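Local coordinates for glideosome-associated protein 50 (PDB 3TGH), which belongs to the glideosome of malaria parasites and may fix this invasion machinery to the inner membrane complex, on a purple acid phosphatase-like fold, at residues A[1-14]-A[33-46]. Residues are numbered along the deposited sequence; the frame is centred on the assembly and turned at random.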
ATOM      1  N   LYS A   1       5.101 -22.003   8.515  1.00 71.34           N
ATOM      2  CA  LYS A   1       3.900 -21.777   7.655  1.00 69.56           C
ATOM      3  C   LYS A   1       4.306 -21.500   6.205  1.00 66.68           C
ATOM      4  O   LYS A   1       5.293 -20.804   5.948  1.00 67.38           O
ATOM      5  CB  LYS A   1       3.034 -20.642   8.218  1.00 69.26           C
ATOM      6  CG  LYS A   1       3.804 -19.421   8.717  1.00 71.05           C
ATOM      7  CD  LYS A   1       2.902 -18.515   9.548  1.00 72.47           C
ATOM      8  CE  LYS A   1       3.660 -17.329  10.131  1.00 72.06           C
ATOM      9  NZ  LYS A   1       2.785 -16.491  10.999  1.00 70.96           N
ATOM     10  N   CYS A   2       3.529 -22.044   5.267  1.00 62.92           N
ATOM     11  CA  CYS A   2       3.876 -22.031   3.841  1.00 59.72           C
ATOM     12  C   CYS A   2       3.246 -20.864   3.061  1.00 54.25           C
ATOM     13  O   CYS A   2       3.109 -20.936   1.835  1.00 51.37           O
ATOM     14  CB  CYS A   2       3.468 -23.361   3.193  1.00 61.99           C
ATOM     15  SG  CYS A   2       4.330 -24.824   3.846  1.00 66.12           S
ATOM     16  N   GLN A   3       2.867 -19.799   3.766  1.00 49.75           N
ATOM     17  CA  GLN A   3       2.269 -18.620   3.136  1.00 46.45           C
ATOM     18  C   GLN A   3       2.778 -17.327   3.772  1.00 42.14           C
ATOM     19  O   GLN A   3       3.348 -17.334   4.869  1.00 42.87           O
ATOM     20  CB  GLN A   3       0.741 -18.666   3.249  1.00 47.42           C
ATOM     21  CG  GLN A   3       0.089 -19.833   2.523  1.00 54.21           C
ATOM     22  CD  GLN A   3      -1.430 -19.830   2.627  1.00 58.43           C
ATOM     23  OE1 GLN A   3      -2.017 -19.012   3.336  1.00 59.21           O
ATOM     24  NE2 GLN A   3      -2.072 -20.753   1.916  1.00 61.53           N
ATOM     25  N   LEU A   4       2.577 -16.224   3.060  1.00 36.22           N
ATOM     26  CA  LEU A   4       2.788 -14.881   3.603  1.00 33.57           C
ATOM     27  C   LEU A   4       1.444 -14.158   3.521  1.00 31.38           C
ATOM     28  O   LEU A   4       0.841 -14.088   2.452  1.00 32.73           O
ATOM     29  CB  LEU A   4       3.851 -14.128   2.800  1.00 34.03           C
ATOM     30  CG  LEU A   4       4.308 -12.760   3.324  1.00 37.47           C
ATOM     31  CD1 LEU A   4       5.456 -12.215   2.490  1.00 39.43           C
ATOM     32  CD2 LEU A   4       3.172 -11.756   3.331  1.00 42.24           C
ATOM     33  N   ARG A   5       0.988 -13.634   4.653  1.00 28.49           N
ATOM     34  CA  ARG A   5      -0.315 -12.989   4.740  1.00 28.22           C
ATOM     35  C   ARG A   5      -0.216 -11.584   5.297  1.00 25.57           C
ATOM     36  O   ARG A   5       0.372 -11.358   6.366  1.00 25.70           O
ATOM     37  CB  ARG A   5      -1.243 -13.820   5.614  1.00 29.48           C
ATOM     38  CG  ARG A   5      -1.542 -15.176   5.001  1.00 32.00           C
ATOM     39  CD  ARG A   5      -2.589 -15.907   5.793  1.00 36.88           C
ATOM     40  NE  ARG A   5      -3.010 -17.140   5.133  1.00 40.00           N
ATOM     41  CZ  ARG A   5      -3.968 -17.947   5.584  1.00 43.78           C
ATOM     42  NH1 ARG A   5      -4.613 -17.672   6.715  1.00 43.78           N
ATOM     43  NH2 ARG A   5      -4.279 -19.042   4.899  1.00 43.81           N
ATOM     44  N   PHE A   6      -0.823 -10.647   4.572  1.00 25.46           N
ATOM     45  CA  PHE A   6      -0.816  -9.257   4.958  1.00 23.84           C
ATOM     46  C   PHE A   6      -2.177  -8.642   4.671  1.00 23.76           C
ATOM     47  O   PHE A   6      -2.965  -9.199   3.907  1.00 24.43           O
ATOM     48  CB  PHE A   6       0.344  -8.503   4.279  1.00 23.10           C
ATOM     49  CG  PHE A   6       0.176  -8.281   2.805  1.00 23.43           C
ATOM     50  CD1 PHE A   6      -0.363  -7.085   2.333  1.00 22.47           C
ATOM     51  CD2 PHE A   6       0.569  -9.246   1.884  1.00 26.49           C
ATOM     52  CE1 PHE A   6      -0.501  -6.856   0.966  1.00 27.11           C
ATOM     53  CE2 PHE A   6       0.430  -9.021   0.507  1.00 26.35           C
ATOM     54  CZ  PHE A   6      -0.108  -7.826   0.056  1.00 25.10           C
ATOM     55  N   ALA A   7      -2.469  -7.539   5.344  1.00 23.51           N
ATOM     56  CA  ALA A   7      -3.719  -6.819   5.159  1.00 24.02           C
ATOM     57  C   ALA A   7      -3.441  -5.442   4.583  1.00 23.91           C
ATOM     58  O   ALA A   7      -2.348  -4.899   4.755  1.00 22.98           O
ATOM     59  CB  ALA A   7      -4.473  -6.698   6.490  1.00 24.29           C
ATOM     60  N   SER A   8      -4.432  -4.891   3.882  1.00 22.74           N
ATOM     61  CA  SER A   8      -4.369  -3.538   3.337  1.00 23.51           C
ATOM     62  C   SER A   8      -5.511  -2.715   3.917  1.00 25.86           C
ATOM     63  O   SER A   8      -6.655  -3.175   3.936  1.00 27.31           O
ATOM     64  CB  SER A   8      -4.511  -3.551   1.809  1.00 26.97           C
ATOM     65  OG  SER A   8      -3.387  -4.137   1.181  1.00 32.31           O
ATOM     66  N   LEU A   9      -5.192  -1.504   4.377  1.00 23.03           N
ATOM     67  CA  LEU A   9      -6.160  -0.574   4.951  1.00 23.66           C
ATOM     68  C   LEU A   9      -5.846   0.840   4.451  1.00 22.69           C
ATOM     69  O   LEU A   9      -4.761   1.353   4.688  1.00 21.83           O
ATOM     70  CB  LEU A   9      -6.075  -0.611   6.480  1.00 24.03           C
ATOM     71  CG  LEU A   9      -7.058   0.310   7.211  1.00 27.21           C
ATOM     72  CD1 LEU A   9      -8.486  -0.240   7.115  1.00 27.57           C
ATOM     73  CD2 LEU A   9      -6.624   0.516   8.657  1.00 26.01           C
ATOM     74  N   GLY A  10      -6.784   1.476   3.759  1.00 23.00           N
ATOM     75  CA  GLY A  10      -6.504   2.779   3.138  1.00 22.99           C
ATOM     76  C   GLY A  10      -7.448   3.892   3.537  1.00 21.78           C
ATOM     77  O   GLY A  10      -8.623   3.646   3.810  1.00 23.47           O
ATOM     78  N   ASP A  11      -6.925   5.117   3.599  1.00 22.02           N
ATOM     79  CA  ASP A  11      -7.736   6.320   3.845  1.00 23.43           C
ATOM     80  C   ASP A  11      -8.586   6.186   5.108  1.00 24.59           C
ATOM     81  O   ASP A  11      -9.783   6.491   5.125  1.00 25.26           O
ATOM     82  CB  ASP A  11      -8.587   6.602   2.615  1.00 23.15           C
ATOM     83  CG  ASP A  11      -7.739   6.898   1.389  1.00 26.69           C
ATOM     84  OD1 ASP A  11      -7.253   8.038   1.268  1.00 29.23           O
ATOM     85  OD2 ASP A  11      -7.553   6.001   0.549  1.00 30.69           O
ATOM     86  N   TRP A  12      -7.912   5.761   6.167  1.00 23.04           N
ATOM     87  CA  TRP A  12      -8.537   5.217   7.374  1.00 22.61           C
ATOM     88  C   TRP A  12      -8.671   6.244   8.502  1.00 24.47           C
ATOM     89  O   TRP A  12      -9.457   6.055   9.439  1.00 28.31           O
ATOM     90  CB  TRP A  12      -7.718   3.994   7.846  1.00 22.72           C
ATOM     91  CG  TRP A  12      -6.253   4.287   7.903  1.00 24.41           C
ATOM     92  CD1 TRP A  12      -5.315   3.960   6.963  1.00 23.57           C
ATOM     93  CD2 TRP A  12      -5.559   5.013   8.927  1.00 23.41           C
ATOM     94  NE1 TRP A  12      -4.079   4.438   7.337  1.00 22.85           N
ATOM     95  CE2 TRP A  12      -4.199   5.074   8.548  1.00 21.78           C
ATOM     96  CE3 TRP A  12      -5.948   5.600  10.138  1.00 21.88           C
ATOM     97  CZ2 TRP A  12      -3.237   5.715   9.321  1.00 24.05           C
ATOM     98  CZ3 TRP A  12      -4.981   6.233  10.917  1.00 22.16           C
ATOM     99  CH2 TRP A  12      -3.644   6.290  10.499  1.00 23.77           C
ATOM    100  N   GLY A  13      -7.915   7.337   8.417  1.00 24.66           N
ATOM    101  CA  GLY A  13      -7.804   8.280   9.531  1.00 25.36           C
ATOM    102  C   GLY A  13      -8.847   9.373   9.590  1.00 27.71           C
ATOM    103  O   GLY A  13      -8.556  10.529   9.273  1.00 27.39           O
ATOM    104  N   LYS A  14     -10.048   9.000  10.021  1.00 28.56           N
ATOM    105  CA  LYS A  14     -11.137   9.943  10.243  1.00 31.66           C
ATOM    106  C   LYS A  14     -12.099   9.350  11.273  1.00 32.39           C
ATOM    107  O   LYS A  14     -12.405   8.162  11.225  1.00 31.28           O
ATOM    108  CB  LYS A  14     -11.877  10.220   8.938  1.00 32.89           C
ATOM    109  CG  LYS A  14     -12.906  11.352   9.038  1.00 35.62           C
ATOM    110  CD  LYS A  14     -13.582  11.637   7.710  1.00 43.27           C
ATOM    111  CE  LYS A  14     -14.577  12.791   7.844  1.00 47.90           C
ATOM    112  NZ  LYS A  14     -15.242  13.121   6.552  1.00 52.55           N
ATOM    113  N   GLU A  33      -6.879 -14.833  10.491  1.00 34.64           N
ATOM    114  CA  GLU A  33      -6.173 -15.148   9.248  1.00 35.64           C
ATOM    115  C   GLU A  33      -4.655 -15.218   9.438  1.00 33.92           C
ATOM    116  O   GLU A  33      -3.945 -15.542   8.491  1.00 34.17           O
ATOM    117  CB  GLU A  33      -6.497 -14.112   8.162  1.00 38.00           C
ATOM    118  CG  GLU A  33      -7.931 -14.153   7.649  1.00 43.76           C
ATOM    119  CD  GLU A  33      -8.140 -15.114   6.475  1.00 52.57           C
ATOM    120  OE1 GLU A  33      -7.158 -15.698   5.961  1.00 59.35           O
ATOM    121  OE2 GLU A  33      -9.303 -15.279   6.058  1.00 59.11           O
ATOM    122  N   ARG A  34      -4.169 -14.928  10.649  1.00 32.85           N
ATOM    123  CA  ARG A  34      -2.734 -14.942  10.961  1.00 34.41           C
ATOM    124  C   ARG A  34      -1.962 -13.960  10.067  1.00 32.53           C
ATOM    125  O   ARG A  34      -0.927 -14.291   9.494  1.00 31.97           O
ATOM    126  CB  ARG A  34      -2.152 -16.363  10.860  1.00 39.24           C
ATOM    127  CG  ARG A  34      -2.685 -17.339  11.914  1.00 46.90           C
ATOM    128  CD  ARG A  34      -2.901 -18.737  11.335  1.00 55.45           C
ATOM    129  NE  ARG A  34      -2.873 -19.780  12.362  1.00 63.33           N
ATOM    130  CZ  ARG A  34      -3.348 -21.017  12.211  1.00 69.31           C
ATOM    131  NH1 ARG A  34      -3.920 -21.399  11.069  1.00 72.27           N
ATOM    132  NH2 ARG A  34      -3.260 -21.885  13.216  1.00 70.11           N
ATOM    133  N   VAL A  35      -2.495 -12.750   9.945  1.00 29.15           N
ATOM    134  CA  VAL A  35      -1.808 -11.678   9.229  1.00 27.70           C
ATOM    135  C   VAL A  35      -0.557 -11.278  10.012  1.00 27.81           C
ATOM    136  O   VAL A  35      -0.606 -11.159  11.237  1.00 28.84           O
ATOM    137  CB  VAL A  35      -2.735 -10.468   9.042  1.00 26.88           C
ATOM    138  CG1 VAL A  35      -1.949  -9.226   8.596  1.00 25.73           C
ATOM    139  CG2 VAL A  35      -3.856 -10.809   8.039  1.00 25.96           C
ATOM    140  N   THR A  36       0.557 -11.082   9.311  1.00 27.53           N
ATOM    141  CA  THR A  36       1.821 -10.713   9.968  1.00 30.18           C
ATOM    142  C   THR A  36       2.316  -9.279   9.711  1.00 27.98           C
ATOM    143  O   THR A  36       3.233  -8.815  10.385  1.00 28.05           O
ATOM    144  CB  THR A  36       2.933 -11.714   9.632  1.00 31.08           C
ATOM    145  OG1 THR A  36       3.105 -11.775   8.214  1.00 32.87           O
ATOM    146  CG2 THR A  36       2.571 -13.104  10.179  1.00 34.78           C
ATOM    147  N   PHE A  37       1.709  -8.573   8.760  1.00 24.44           N
ATOM    148  CA  PHE A  37       1.937  -7.135   8.625  1.00 22.83           C
ATOM    149  C   PHE A  37       0.818  -6.468   7.841  1.00 22.69           C
ATOM    150  O   PHE A  37      -0.006  -7.135   7.217  1.00 22.15           O
ATOM    151  CB  PHE A  37       3.307  -6.804   8.011  1.00 23.74           C
ATOM    152  CG  PHE A  37       3.511  -7.326   6.617  1.00 24.33           C
ATOM    153  CD1 PHE A  37       3.249  -6.524   5.509  1.00 24.87           C
ATOM    154  CD2 PHE A  37       3.997  -8.611   6.412  1.00 30.33           C
ATOM    155  CE1 PHE A  37       3.459  -7.000   4.217  1.00 26.18           C
ATOM    156  CE2 PHE A  37       4.203  -9.095   5.131  1.00 31.32           C
ATOM    157  CZ  PHE A  37       3.937  -8.277   4.029  1.00 29.26           C
ATOM    158  N   ILE A  38       0.787  -5.149   7.935  1.00 22.71           N
ATOM    159  CA  ILE A  38      -0.238  -4.330   7.302  1.00 21.68           C
ATOM    160  C   ILE A  38       0.451  -3.369   6.345  1.00 22.11           C
ATOM    161  O   ILE A  38       1.528  -2.842   6.643  1.00 22.21           O
ATOM    162  CB  ILE A  38      -1.035  -3.528   8.360  1.00 22.04           C
ATOM    163  CG1 ILE A  38      -1.695  -4.469   9.379  1.00 26.13           C
ATOM    164  CG2 ILE A  38      -2.074  -2.622   7.696  1.00 23.44           C
ATOM    165  CD1 ILE A  38      -1.981  -3.796  10.728  1.00 24.08           C
ATOM    166  N   VAL A  39      -0.168  -3.134   5.190  1.00 22.33           N
ATOM    167  CA  VAL A  39       0.233  -2.047   4.315  1.00 21.78           C
ATOM    168  C   VAL A  39      -0.924  -1.062   4.238  1.00 21.54           C
ATOM    169  O   VAL A  39      -2.091  -1.455   4.348  1.00 22.73           O
ATOM    170  CB  VAL A  39       0.623  -2.510   2.886  1.00 23.06           C
ATOM    171  CG1 VAL A  39       1.768  -3.529   2.928  1.00 23.02           C
ATOM    172  CG2 VAL A  39      -0.586  -3.078   2.132  1.00 26.00           C
ATOM    173  N   SER A  40      -0.609   0.211   4.039  1.00 20.26           N
ATOM    174  CA  SER A  40      -1.642   1.246   3.984  1.00 21.14           C
ATOM    175  C   SER A  40      -1.552   2.099   2.727  1.00 21.79           C
ATOM    176  O   SER A  40      -0.732   3.012   2.667  1.00 22.60           O
ATOM    177  CB  SER A  40      -1.559   2.130   5.224  1.00 21.56           C
ATOM    178  OG  SER A  40      -2.579   3.117   5.213  1.00 22.31           O
ATOM    179  N   PRO A  41      -2.377   1.785   1.708  1.00 20.63           N
ATOM    180  CA  PRO A  41      -2.457   2.636   0.539  1.00 22.32           C
ATOM    181  C   PRO A  41      -3.277   3.884   0.842  1.00 21.75           C
ATOM    182  O   PRO A  41      -3.733   4.082   1.967  1.00 19.23           O
ATOM    183  CB  PRO A  41      -3.144   1.736  -0.491  1.00 22.67           C
ATOM    184  CG  PRO A  41      -4.061   0.912   0.312  1.00 23.26           C
ATOM    185  CD  PRO A  41      -3.326   0.655   1.610  1.00 22.19           C
ATOM    186  N   GLY A  42      -3.442   4.737  -0.152  1.00 22.97           N
ATOM    187  CA  GLY A  42      -4.216   5.957   0.021  1.00 24.60           C
ATOM    188  C   GLY A  42      -3.560   6.929   0.976  1.00 23.31           C
ATOM    189  O   GLY A  42      -2.343   6.904   1.167  1.00 23.41           O
ATOM    190  N   SER A  43      -4.371   7.785   1.579  1.00 22.82           N
ATOM    191  CA  SER A  43      -3.905   8.684   2.630  1.00 23.78           C
ATOM    192  C   SER A  43      -3.977   7.988   3.989  1.00 23.33           C
ATOM    193  O   SER A  43      -4.635   6.954   4.143  1.00 24.51           O
ATOM    194  CB  SER A  43      -4.748   9.962   2.664  1.00 23.98           C
ATOM    195  OG  SER A  43      -4.529  10.751   1.505  1.00 25.35           O
ATOM    196  N   ASN A  44      -3.305   8.568   4.970  1.00 22.56           N
ATOM    197  CA  ASN A  44      -3.424   8.134   6.357  1.00 23.24           C
ATOM    198  C   ASN A  44      -4.504   8.945   7.065  1.00 25.53           C
ATOM    199  O   ASN A  44      -5.553   8.408   7.429  1.00 26.11           O
ATOM    200  CB  ASN A  44      -2.086   8.278   7.091  1.00 24.50           C
ATOM    201  CG  ASN A  44      -1.038   7.324   6.586  1.00 23.00           C
ATOM    202  OD1 ASN A  44      -1.306   6.131   6.396  1.00 24.92           O
ATOM    203  ND2 ASN A  44       0.175   7.838   6.358  1.00 21.94           N
ATOM    204  N   PHE A  45      -4.256  10.241   7.226  1.00 24.88           N
ATOM    205  CA  PHE A  45      -5.157  11.109   7.949  1.00 26.66           C
ATOM    206  C   PHE A  45      -5.909  11.982   6.961  1.00 26.82           C
ATOM    207  O   PHE A  45      -5.308  12.775   6.235  1.00 28.00           O
ATOM    208  CB  PHE A  45      -4.391  11.972   8.949  1.00 27.54           C
ATOM    209  CG  PHE A  45      -3.743  11.184  10.045  1.00 25.36           C
ATOM    210  CD1 PHE A  45      -4.424  10.911  11.225  1.00 29.73           C
ATOM    211  CD2 PHE A  45      -2.453  10.705   9.891  1.00 23.91           C
ATOM    212  CE1 PHE A  45      -3.822  10.174  12.238  1.00 31.56           C
ATOM    213  CE2 PHE A  45      -1.849   9.967  10.901  1.00 24.58           C
ATOM    214  CZ  PHE A  45      -2.529   9.704  12.074  1.00 26.47           C
ATOM    215  N   ILE A  46      -7.231  11.857   6.963  1.00 28.32           N
ATOM    216  CA  ILE A  46      -8.063  12.553   5.991  1.00 27.97           C
ATOM    217  C   ILE A  46      -7.957  14.077   6.146  1.00 30.52           C
ATOM    218  O   ILE A  46      -8.015  14.796   5.155  1.00 31.28           O
ATOM    219  CB  ILE A  46      -9.540  12.086   6.059  1.00 28.54           C
ATOM    220  CG1 ILE A  46      -9.642  10.568   5.829  1.00 31.85           C
ATOM    221  CG2 ILE A  46     -10.406  12.855   5.040  1.00 32.67           C
ATOM    222  CD1 ILE A  46      -8.994  10.084   4.536  1.00 31.74           C
TER
HETATM  223  O   HOH W   1       0.847 -16.045   8.305  1.00 32.82           O
HETATM  224  O   HOH W   2       2.440 -14.179   7.064  1.00 24.17           O
HETATM  225  O   HOH W   3      -5.985   9.818  -0.468  1.00 18.38           O
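Ser40 OG meets the edge of the Trp12 indole: NE1 of Trp12 donates to it at 2.9 Å in a bent bond, with the oxygen only 8° out of the ring plane. That hydroxyl in turn donates a hydrogen bond to Leu9 O, an acceptor it reaches because OG lies anti to the Ser40 backbone N (chi1 -178°). Asn44 O sits over the centre of one indole face, 3.6 Å above the plane, and the six-membered ring turns its edge to the face of Phe45, planes at 62°. Nearby, Ser43 N donates to Asp11 OD1 at 2.9 Å, approaching from above the carboxylate plane; a water joins OD1 to Ser43 OG, while OD2 accepts from the backbone N of His233, a metal-binding residue.

The strands between are parallel, as Ala7 N to Phe37 O, Val39 N to Ala7 O (2.8 Å) and Leu9 N to Val39 O attest. On the sheet face that carries Phe6, Ser8, Phe37 and Val39, Phe6 CB lies over the Phe37 ring, 3.6 Å from its centroid, a CH-pi contact; the two rings are nearly parallel but slid apart. At the far end Arg5 NH1 donates to Glu33 O (2.9 Å) in the guanidinium plane, and Gln3 OE1 accepts from both NE and NH2 of Arg5, which should restrict the turning of the guanidinium.

Helix 17-32 completes this beta-alpha-beta unit, its Phe26 packing on Ala7 and Ile38, with strand 275-282 flanking 4-8 and strand 75-78 flanking 37-40.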